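Local structure of SnoaL-like domain-containing protein (Catenulispora acidiphila, 4H3U) at residues A36-T41 against S72-R77; A80-V85 against G107-A112; V87-A92 against V99-V104. The protein is of unknown function but has a ketosteroid isomerase-like fold of the SnoaL type and may take part in trimethylamine metabolism. One frame throughout, in Å; residues are numbered along the deposited sequence.

Interaction 1 of 3, residues A36-T41 against S72-R77; sequences AAWTGT and SGWKAR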
# COMPACT_ATOMS: atom_id res chain seq x y z
N ALA A 36 -3.35 10.64 -15.44
CA ALA A 36 -4.26 11.15 -16.46
C ALA A 36 -5.03 9.98 -17.10
O ALA A 36 -6.21 10.11 -17.44
CB ALA A 36 -3.51 11.94 -17.51
N ALA A 37 -4.37 8.84 -17.27
CA ALA A 37 -5.02 7.66 -17.85
C ALA A 37 -6.10 7.14 -16.90
O ALA A 37 -7.23 6.85 -17.29
CB ALA A 37 -3.98 6.59 -18.14
N TRP A 38 -5.80 7.08 -15.61
CA TRP A 38 -6.81 6.64 -14.65
C TRP A 38 -7.98 7.62 -14.51
O TRP A 38 -9.11 7.20 -14.28
CB TRP A 38 -6.17 6.43 -13.26
CG TRP A 38 -5.70 5.04 -13.06
CD1 TRP A 38 -4.42 4.58 -12.90
CD2 TRP A 38 -6.55 3.89 -13.02
NE1 TRP A 38 -4.42 3.21 -12.76
CE2 TRP A 38 -5.72 2.77 -12.83
CE3 TRP A 38 -7.93 3.68 -13.15
CZ2 TRP A 38 -6.23 1.47 -12.80
CZ3 TRP A 38 -8.43 2.40 -13.09
CH2 TRP A 38 -7.59 1.33 -12.92
N THR A 39 -7.70 8.93 -14.66
CA THR A 39 -8.72 9.96 -14.47
C THR A 39 -9.58 10.17 -15.71
O THR A 39 -10.72 10.61 -15.60
CB THR A 39 -8.03 11.24 -14.01
OG1 THR A 39 -7.36 10.97 -12.78
CG2 THR A 39 -9.01 12.41 -13.87
N GLY A 40 -9.06 9.82 -16.86
CA GLY A 40 -9.76 9.94 -18.13
C GLY A 40 -10.75 8.82 -18.37
O GLY A 40 -11.04 8.03 -17.49
N THR A 41 -11.24 8.74 -19.60
CA THR A 41 -12.32 7.82 -19.95
C THR A 41 -11.84 6.85 -21.05
O THR A 41 -12.66 6.19 -21.64
CB THR A 41 -13.56 8.63 -20.47
OG1 THR A 41 -13.17 9.37 -21.62
CG2 THR A 41 -14.06 9.58 -19.38
N SER A 72 -5.62 -2.42 -20.00
CA SER A 72 -6.66 -1.52 -20.45
C SER A 72 -8.03 -2.05 -19.98
O SER A 72 -8.90 -1.28 -19.54
CB SER A 72 -6.61 -1.43 -21.95
OG SER A 72 -5.44 -0.79 -22.37
N GLY A 73 -8.24 -3.37 -20.03
CA GLY A 73 -9.45 -3.98 -19.53
C GLY A 73 -9.71 -3.74 -18.07
O GLY A 73 -10.89 -3.68 -17.67
N TRP A 74 -8.68 -3.57 -17.24
CA TRP A 74 -8.85 -3.25 -15.83
C TRP A 74 -9.37 -1.82 -15.65
O TRP A 74 -10.23 -1.60 -14.80
CB TRP A 74 -7.52 -3.50 -15.08
CG TRP A 74 -7.53 -3.11 -13.63
CD1 TRP A 74 -6.71 -2.20 -13.03
CD2 TRP A 74 -8.37 -3.64 -12.58
NE1 TRP A 74 -6.98 -2.13 -11.69
CE2 TRP A 74 -8.02 -2.97 -11.40
CE3 TRP A 74 -9.43 -4.56 -12.54
CZ2 TRP A 74 -8.62 -3.26 -10.17
CZ3 TRP A 74 -10.02 -4.83 -11.35
CH2 TRP A 74 -9.65 -4.19 -10.18
N LYS A 75 -8.90 -0.87 -16.44
CA LYS A 75 -9.49 0.47 -16.43
C LYS A 75 -10.95 0.38 -16.85
O LYS A 75 -11.81 1.01 -16.21
CB LYS A 75 -8.66 1.40 -17.31
CG LYS A 75 -9.33 2.77 -17.62
CD LYS A 75 -9.68 3.61 -16.43
CE LYS A 75 -10.16 5.00 -16.92
NZ LYS A 75 -10.83 5.76 -15.85
N ALA A 76 -11.26 -0.36 -17.90
CA ALA A 76 -12.64 -0.51 -18.33
C ALA A 76 -13.53 -1.13 -17.23
O ALA A 76 -14.64 -0.65 -16.98
CB ALA A 76 -12.74 -1.30 -19.62
N ARG A 77 -13.06 -2.17 -16.58
CA ARG A 77 -13.79 -2.84 -15.53
C ARG A 77 -14.01 -1.95 -14.33
O ARG A 77 -15.08 -1.95 -13.70
CB ARG A 77 -13.07 -4.12 -15.13
CG ARG A 77 -13.09 -5.25 -16.16
CD ARG A 77 -11.95 -6.28 -15.97
NE ARG A 77 -11.92 -6.89 -14.65
CZ ARG A 77 -10.89 -7.57 -14.15
NH1 ARG A 77 -9.74 -7.66 -14.83
NH2 ARG A 77 -10.97 -8.12 -12.93
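Lys-75 reaches from helix 68-81 to the last turn of helix 29-39, where its ammonium meets two backbone carbonyls. NZ donates to Trp-38 O at 2.7 Å, approaching from above the carbonyl plane, and to Gly-40 O at 2.8 Å along a straighter path, with a C=O...N angle of 158°. The chain gets there by one bend: CG is anti to the backbone N, chi2 turns at 58°, and the rest runs out extended; Lys-75 CD passes Trp-38 CE3 at 3.7 Å. Beyond the lysine, the far edge of the Trp-38 six-membered ring meets the pyrrole of Trp-74. Trp-38 CH2 lies 3.6 Å from Trp-74 CD1, and the two planes stand at 87°.

Further out, Trp-38 NE1 donates a hydrogen bond to Tyr-56 OH, and the Tyr-56 ring also touches that of Trp-74, while Leu-46 of helix 43-47 covers Lys-75. Asp-79, one turn further along the same helix, adds a salt bridge to NZ. Two carbonyls and a carboxylate thus surround a buried ammonium, an environment that would probably keep it charged and that fits the partial negative charge expected at the C-terminal end of helix 29-39.

Interaction 2 of 3, residues A80-V85 against G107-A112; sequences AMIENV and GHIKGA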
# COMPACT_ATOMS: atom_id res chain seq x y z
N ALA A 80 -16.67 0.55 -15.21
CA ALA A 80 -18.00 -0.05 -15.22
C ALA A 80 -18.56 -0.15 -13.81
O ALA A 80 -19.77 -0.06 -13.65
CB ALA A 80 -17.91 -1.44 -15.84
N MSE A 81 -17.74 -0.31 -12.79
CA MSE A 81 -18.17 -0.45 -11.40
C MSE A 81 -18.18 0.84 -10.61
O MSE A 81 -18.97 0.95 -9.67
CB MSE A 81 -17.23 -1.44 -10.70
CG MSE A 81 -17.60 -1.84 -9.25
SE MSE A 81 -16.32 -3.02 -8.35
CE MSE A 81 -16.17 -4.22 -9.94
N ILE A 82 -17.38 1.82 -11.02
CA ILE A 82 -17.16 3.02 -10.26
C ILE A 82 -17.24 4.24 -11.14
O ILE A 82 -16.57 4.33 -12.16
CB ILE A 82 -15.75 2.99 -9.61
CG1 ILE A 82 -15.55 1.69 -8.83
CG2 ILE A 82 -15.56 4.19 -8.71
CD1 ILE A 82 -14.21 1.60 -8.10
N GLU A 83 -18.15 5.16 -10.77
CA GLU A 83 -18.30 6.39 -11.48
C GLU A 83 -17.23 7.41 -11.02
O GLU A 83 -16.78 7.42 -9.88
CB GLU A 83 -19.68 7.01 -11.13
CG GLU A 83 -20.11 8.16 -12.04
CD GLU A 83 -20.62 7.71 -13.43
OE1 GLU A 83 -21.22 8.51 -14.15
OE2 GLU A 83 -20.36 6.55 -13.83
N ASN A 84 -16.84 8.29 -11.94
CA ASN A 84 -15.96 9.42 -11.63
C ASN A 84 -14.59 9.00 -11.04
O ASN A 84 -14.08 9.68 -10.17
CB ASN A 84 -16.66 10.45 -10.71
CG ASN A 84 -15.91 11.75 -10.63
OD1 ASN A 84 -15.46 12.28 -11.65
ND2 ASN A 84 -15.73 12.24 -9.43
N VAL A 85 -14.04 7.88 -11.50
CA VAL A 85 -12.73 7.48 -11.01
C VAL A 85 -11.73 8.62 -11.28
O VAL A 85 -11.68 9.17 -12.39
CB VAL A 85 -12.23 6.22 -11.72
CG1 VAL A 85 -10.74 5.99 -11.45
CG2 VAL A 85 -13.03 5.03 -11.29
N GLY A 107 -13.74 8.08 -6.21
CA GLY A 107 -14.81 7.74 -7.14
C GLY A 107 -16.08 7.47 -6.35
O GLY A 107 -16.14 7.72 -5.16
N HIS A 108 -17.07 6.93 -7.04
CA HIS A 108 -18.34 6.60 -6.39
C HIS A 108 -18.79 5.25 -6.96
O HIS A 108 -19.24 5.15 -8.11
CB HIS A 108 -19.38 7.70 -6.59
CG HIS A 108 -20.63 7.53 -5.78
ND1 HIS A 108 -21.53 8.59 -5.59
CD2 HIS A 108 -21.11 6.47 -5.10
CE1 HIS A 108 -22.50 8.14 -4.84
NE2 HIS A 108 -22.30 6.86 -4.55
N ILE A 109 -18.68 4.19 -6.15
CA ILE A 109 -19.09 2.87 -6.57
C ILE A 109 -20.57 2.94 -6.97
O ILE A 109 -21.41 3.42 -6.18
CB ILE A 109 -18.89 1.86 -5.42
CG1 ILE A 109 -17.38 1.71 -5.12
CG2 ILE A 109 -19.49 0.51 -5.75
CD1 ILE A 109 -17.06 0.99 -3.83
N LYS A 110 -20.90 2.49 -8.17
CA LYS A 110 -22.26 2.67 -8.68
C LYS A 110 -23.22 1.89 -7.79
O LYS A 110 -23.04 0.68 -7.51
CB LYS A 110 -22.36 2.26 -10.14
CG LYS A 110 -21.43 3.01 -11.05
CD LYS A 110 -21.62 2.67 -12.52
CE LYS A 110 -20.51 3.27 -13.35
NZ LYS A 110 -20.63 2.95 -14.79
N GLY A 111 -24.29 2.57 -7.35
CA GLY A 111 -25.30 2.01 -6.44
C GLY A 111 -24.98 2.16 -4.94
O GLY A 111 -25.85 1.88 -4.11
N ALA A 112 -23.76 2.55 -4.57
CA ALA A 112 -23.40 2.72 -3.15
C ALA A 112 -23.97 4.02 -2.63
O ALA A 112 -24.10 5.00 -3.40
CB ALA A 112 -21.88 2.77 -2.98
O HOH W 1 -21.58 0.71 -15.77
O HOH W 2 -21.00 -0.84 -8.89
O HOH W 3 -18.06 5.19 -15.19
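Lys-110 and Glu-83 approach each other through contrasting torsions. In the lysine, CG lies anti to the carbonyl carbon (chi1 -58°) and the chain stays extended to its tip, passing alongside the carbonyls of Met-81 and Ala-80. In Glu-83 the chain bends at chi2 (77°), which swings the carboxylate across the end of the lysine. Glu-83 OE2 comes closest to Lys-110 CE, at 3.3 Å, and its salt bridge to Lys-110 NZ is long, 3.7 Å. The direct bond from Lys-110 NZ to Ala-80 O, 3.3 Å, is weak; a water also bridges the two, accepting from Lys-110 NZ at 2.6 Å and donating to Ala-80 O. A second water spans Met-81 O and Lys-110 O.

The backbone supplies the firmer grip. Lys-110 N donates to Met-81 O at 2.9 Å, almost straight (N-H...O 173°), and Glu-83 and His-108 form a hydrogen-bonded antiparallel pair, each amide serving the other's carbonyl. Next to it, Ile-82 and Ile-109 make a non-hydrogen-bonded pair, their CG1 atoms 4.1 Å apart. Ile-82 CG2 leans over the backbone of the other strand, 3.5 Å from His-108 N. Ile-109 continues onto Val-143 and Ser-147 of helix 140-147.

Past Ile-109 the chain reverses in a type II turn, with Gly-111 at its third position. His-108 NE2 donates across the turn to Ala-112 O, 2.8 Å away and close to the ring plane, though the nitrogen stands above the carbonyl plane. Here helix 68-81 gives way directly to strand 82-95, whose start pairs with the end of strand 98-109. The contact is the open end of a long antiparallel beta hairpin, part of the curved sheet of the ketosteroid isomerase-like fold.

Interaction 3 of 3, residues V87-A92 against V99-V104; sequences VTITKA and VTIEAV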
# COMPACT_ATOMS: atom_id res chain seq x y z
N VAL A 87 -7.67 10.01 -9.98
CA VAL A 87 -6.43 9.78 -9.25
C VAL A 87 -5.59 11.04 -9.32
O VAL A 87 -5.33 11.52 -10.39
CB VAL A 87 -5.64 8.60 -9.86
CG1 VAL A 87 -4.28 8.48 -9.23
CG2 VAL A 87 -6.42 7.30 -9.72
N THR A 88 -5.27 11.59 -8.14
CA THR A 88 -4.47 12.81 -8.06
C THR A 88 -3.14 12.45 -7.40
O THR A 88 -3.07 11.63 -6.51
CB THR A 88 -5.19 13.90 -7.26
OG1 THR A 88 -5.42 13.46 -5.95
CG2 THR A 88 -6.50 14.23 -7.88
N ILE A 89 -2.07 13.08 -7.86
CA ILE A 89 -0.75 12.84 -7.33
C ILE A 89 -0.45 13.75 -6.15
O ILE A 89 -0.49 14.98 -6.29
CB ILE A 89 0.28 13.07 -8.44
CG1 ILE A 89 -0.01 12.19 -9.67
CG2 ILE A 89 1.70 12.82 -7.93
CD1 ILE A 89 -0.09 10.70 -9.37
N THR A 90 -0.11 13.16 -5.03
CA THR A 90 0.34 13.86 -3.84
C THR A 90 1.83 14.13 -3.95
O THR A 90 2.27 15.28 -3.81
CB THR A 90 0.02 13.08 -2.57
OG1 THR A 90 -1.37 12.78 -2.56
CG2 THR A 90 0.37 13.89 -1.34
N LYS A 91 2.61 13.08 -4.22
CA LYS A 91 4.04 13.21 -4.46
C LYS A 91 4.54 11.93 -5.11
O LYS A 91 3.86 10.93 -5.05
CB LYS A 91 4.82 13.56 -3.20
CG LYS A 91 4.79 12.48 -2.18
CD LYS A 91 5.56 12.76 -0.88
CE LYS A 91 4.96 13.90 -0.10
NZ LYS A 91 5.78 14.13 1.13
N ALA A 92 5.66 12.00 -5.77
CA ALA A 92 6.23 10.84 -6.39
C ALA A 92 7.73 11.01 -6.43
O ALA A 92 8.22 12.13 -6.47
CB ALA A 92 5.66 10.60 -7.78
N VAL A 99 9.76 3.68 -9.34
CA VAL A 99 9.05 4.92 -9.06
C VAL A 99 7.99 4.60 -7.98
O VAL A 99 7.26 3.62 -8.07
CB VAL A 99 8.36 5.47 -10.33
CG1 VAL A 99 7.56 6.70 -10.03
CG2 VAL A 99 9.38 5.75 -11.43
N THR A 100 7.94 5.46 -6.98
CA THR A 100 6.93 5.39 -5.94
C THR A 100 5.99 6.55 -6.08
O THR A 100 6.44 7.71 -6.22
CB THR A 100 7.58 5.39 -4.56
OG1 THR A 100 8.49 4.31 -4.47
CG2 THR A 100 6.54 5.36 -3.46
N ILE A 101 4.68 6.26 -6.03
CA ILE A 101 3.66 7.26 -6.14
C ILE A 101 2.79 7.27 -4.91
O ILE A 101 2.28 6.23 -4.51
CB ILE A 101 2.75 6.98 -7.35
CG1 ILE A 101 3.53 6.84 -8.66
CG2 ILE A 101 1.70 8.08 -7.49
CD1 ILE A 101 2.72 6.29 -9.81
N GLU A 102 2.64 8.43 -4.29
CA GLU A 102 1.65 8.65 -3.25
C GLU A 102 0.52 9.44 -3.96
O GLU A 102 0.73 10.56 -4.47
CB GLU A 102 2.20 9.45 -2.08
CG GLU A 102 3.25 8.67 -1.35
CD GLU A 102 3.78 9.32 -0.08
OE1 GLU A 102 2.95 9.80 0.74
OE2 GLU A 102 5.02 9.28 0.13
N ALA A 103 -0.66 8.86 -4.02
CA ALA A 103 -1.80 9.44 -4.72
C ALA A 103 -3.02 9.40 -3.87
O ALA A 103 -3.02 8.86 -2.76
CB ALA A 103 -2.06 8.65 -5.99
N VAL A 104 -4.08 10.04 -4.36
CA VAL A 104 -5.42 9.90 -3.79
C VAL A 104 -6.29 9.31 -4.89
O VAL A 104 -6.35 9.83 -6.00
CB VAL A 104 -6.01 11.23 -3.28
CG1 VAL A 104 -7.44 11.05 -2.77
CG2 VAL A 104 -5.14 11.79 -2.18
O HOH W 4 -1.79 10.69 -0.84
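Lys-91 lays its aliphatic chain over one face of the Glu-102 carboxylate, CD standing 3.7 Å from OE2. The carboxylate oxygens themselves are engaged elsewhere: OE2 is hydrogen-bonded to the hydroxyl of Tyr-93 of the same chain, and OE1 to the side-chain amide of Gln-135 of the second subunit. The two side chains run side by side in the same direction. A bend in the lysine at chi3 (66°) carries the ammonium past the carboxylate, so that Lys-91 NZ remains 5.0 Å from Glu-102 OE2, too far for a salt bridge.

Beneath this pair the backbones form a classic beta bulge. Glu-102 O accepts from two successive amides, Thr-90 N at 2.8 Å and Lys-91 N at 3.2 Å, while Glu-102 N returns a bond of 2.9 Å to Lys-91 O. Thr-88 and Val-104 form a regular hydrogen-bonded antiparallel pair on one side of the bulge. Thr-90, the extra residue, turns its hydroxyl to a water 2.7 Å from OG1, and that water donates to Ala-103 O at 2.9 Å.

The sheet face bearing Ile-89, Ala-92, Ile-101 and Ala-103 is apolar. Ile-89 CD1 packs on Ile-101 CG2 at 3.7 Å, and Val-87 CG1 touches the methyl of Ala-103. Val-87 and Ile-89 continue this packing onto helix 29-39. Near the hairpin turn, Thr-100 is hydrogen-bonded through its hydroxyl to Thr-100 of the second subunit.

The two faces of the paired strands therefore differ in chemistry: hydrocarbon packing toward the helix, and on the side of Glu-102 a carboxylate held by one hydrogen bond within the chain, from Tyr-93, and one across the dimer, from Gln-135 of the second subunit. Across their separation the opposite charges of Lys-91 and Glu-102 probably still attract each other, without a direct bridge.

The three contacts follow the chain from helix 29-39 to the hairpin of strands 82-95 and 98-109. Interactions 1 and 2 share helix 68-81, their centres 13 Å apart, and touch where Val-85 CG1 packs 3.5 Å from Trp-38 O. Interaction 1 meets interaction 3, 16 Å away between centres, through a probable hydrogen bond between Thr-39 OG1 and Val-87 N, 3.0 Å, with Trp-38 CB against Val-87 CG2. Interaction 3 is nested within the loop that interaction 2 closes. The side chains of Asn-84 and Val-104 each lie about 6 Å from a cadmium ion and from an acetate, the latter probably from the crystallisation liquor; that of Trp-38 is about 12 Å from a cadmium ion.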